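Local coordinates for protein farnesyl pyrophosphate synthase (Pseudomonas aeruginosa, PDB 3ZOU) that probably joins geranyl diphosphate to isopentenyl diphosphate to make farnesyl diphosphate, using magnesium ions, at residues A[139-144]-A[190-195]. Residues are numbered along the deposited sequence; the frame is centred on the assembly and turned at random.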
# COMPACT_ATOMS: atom_id res chain seq x y z
N LEU A 139 -14.97 -4.29 -0.85
CA LEU A 139 -13.90 -5.31 -0.91
C LEU A 139 -13.42 -5.51 -2.36
O LEU A 139 -12.23 -5.67 -2.64
CB LEU A 139 -14.33 -6.60 -0.28
CG LEU A 139 -14.36 -6.57 1.23
CD1 LEU A 139 -15.08 -7.78 1.80
CD2 LEU A 139 -12.96 -6.58 1.80
N GLU A 140 -14.38 -5.49 -3.29
CA GLU A 140 -14.05 -5.60 -4.71
C GLU A 140 -13.21 -4.41 -5.19
O GLU A 140 -12.24 -4.57 -5.96
CB GLU A 140 -15.34 -5.82 -5.58
CG GLU A 140 -15.01 -6.01 -7.02
CD GLU A 140 -14.26 -7.28 -7.39
OE1 GLU A 140 -14.05 -8.23 -6.55
OE2 GLU A 140 -13.81 -7.39 -8.56
N MET A 141 -13.56 -3.23 -4.72
CA MET A 141 -12.79 -1.99 -5.05
C MET A 141 -11.35 -2.15 -4.56
O MET A 141 -10.40 -1.81 -5.25
CB MET A 141 -13.46 -0.74 -4.42
CG MET A 141 -14.80 -0.43 -5.06
SD MET A 141 -15.68 0.86 -4.19
CE MET A 141 -14.92 2.25 -4.91
N LEU A 142 -11.22 -2.63 -3.35
CA LEU A 142 -9.87 -2.82 -2.73
C LEU A 142 -9.06 -3.88 -3.44
O LEU A 142 -7.90 -3.65 -3.71
CB LEU A 142 -10.04 -3.24 -1.30
CG LEU A 142 -10.39 -2.13 -0.41
CD1 LEU A 142 -11.28 -2.54 0.78
CD2 LEU A 142 -9.11 -1.51 0.13
N THR A 143 -9.70 -5.01 -3.75
CA THR A 143 -9.07 -6.05 -4.54
C THR A 143 -8.56 -5.50 -5.83
O THR A 143 -7.40 -5.71 -6.27
CB THR A 143 -10.08 -7.18 -4.83
OG1 THR A 143 -10.26 -7.90 -3.64
CG2 THR A 143 -9.57 -8.14 -5.89
N ARG A 144 -9.42 -4.79 -6.53
CA ARG A 144 -9.03 -4.33 -7.87
C ARG A 144 -7.93 -3.30 -7.78
O ARG A 144 -6.98 -3.31 -8.57
CB ARG A 144 -10.25 -3.77 -8.59
CG ARG A 144 -11.24 -4.88 -8.97
CD ARG A 144 -10.75 -5.54 -10.24
NE ARG A 144 -11.48 -6.71 -10.64
CZ ARG A 144 -11.46 -7.18 -11.89
NH1 ARG A 144 -10.77 -6.52 -12.86
NH2 ARG A 144 -12.15 -8.26 -12.19
N VAL A 190 -11.64 3.53 -13.79
CA VAL A 190 -12.96 3.25 -14.40
C VAL A 190 -13.75 2.15 -13.63
O VAL A 190 -14.94 2.28 -13.35
CB VAL A 190 -12.78 2.91 -15.89
CG1 VAL A 190 -14.04 2.30 -16.48
CG2 VAL A 190 -12.31 4.15 -16.64
N ARG A 191 -13.09 1.04 -13.29
CA ARG A 191 -13.73 -0.06 -12.63
C ARG A 191 -14.25 0.40 -11.25
O ARG A 191 -15.38 0.08 -10.88
CB ARG A 191 -12.73 -1.27 -12.45
CG ARG A 191 -13.27 -2.41 -11.60
CD ARG A 191 -14.56 -3.01 -12.10
NE ARG A 191 -14.41 -3.49 -13.46
CZ ARG A 191 -14.21 -4.76 -13.83
NH1 ARG A 191 -14.25 -5.75 -12.97
NH2 ARG A 191 -14.05 -5.04 -15.12
N LEU A 192 -13.45 1.15 -10.49
CA LEU A 192 -13.86 1.57 -9.16
C LEU A 192 -15.04 2.54 -9.23
O LEU A 192 -15.93 2.45 -8.39
CB LEU A 192 -12.68 2.18 -8.42
CG LEU A 192 -11.95 1.21 -7.51
CD1 LEU A 192 -11.41 -0.01 -8.20
CD2 LEU A 192 -10.83 1.95 -6.77
N GLY A 193 -14.99 3.46 -10.18
CA GLY A 193 -16.14 4.39 -10.33
C GLY A 193 -17.38 3.61 -10.71
O GLY A 193 -18.46 3.87 -10.17
N ALA A 194 -17.23 2.61 -11.57
CA ALA A 194 -18.36 1.78 -12.00
C ALA A 194 -18.92 1.03 -10.80
O ALA A 194 -20.11 0.91 -10.58
CB ALA A 194 -17.95 0.84 -13.10
N LEU A 195 -18.03 0.49 -9.94
CA LEU A 195 -18.50 -0.21 -8.78
C LEU A 195 -19.25 0.71 -7.82
O LEU A 195 -20.20 0.28 -7.19
CB LEU A 195 -17.27 -0.91 -8.09
CG LEU A 195 -16.71 -2.14 -8.80
CD1 LEU A 195 -15.34 -2.46 -8.27
CD2 LEU A 195 -17.64 -3.35 -8.70
O HOH W 1 -14.94 -5.82 -10.23
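Met141 carries the largest share of the interface between 139-144 and 190-195, two helical segments that run antiparallel (179°). The axes of these short segments come within 9.7 Å of each other, and 355 Å² is buried between them. The Met141 chain leaves with CG beside the backbone N, runs on extended and bends only at chi3 (83°), so that the methyl turns onto the backbone of the other helix: Met141 CE lies 3.6 Å from Leu192 O. Leu195 runs antiparallel alongside Met141, with Leu195 CD1 3.8 Å from Met141 CG; Leu195 CD1 also meets Glu140 CG, the leucine lying almost perpendicularly across the glutamate chain. Leu192 comes in at a slant to Met141 and sets its CD1 3.6 Å from Met141 O and 4.0 Å from Arg144 CB.

Beside this apolar seam two arginines meet without a bond. Arg191, bent at chi2 and chi3, places NH1 over the centre of the Arg144 guanidinium, where Arg191 NH1 lies 3.3 Å from Arg144 CZ and the planes are 40° apart. Glu140 probably offsets the repulsion of the two charges: Glu140 OE2 receives a reasonably straight N-H from Arg144 NE in an intrahelical salt bridge (3.2 Å) and also accepts from a water that in turn accepts from Arg191 NH1, lying at that guanidinium's edge.

The contact joins helix 135-149 to helix 171-196 in the largely helical prenyltransferase fold. Leu125 of helix 107-126 and Ala69 of helix 67-85 both touch Met141 and Leu192, helix 202-227 packs on Arg191 and Ala194, and Leu139 and Leu142 pack against the second subunit.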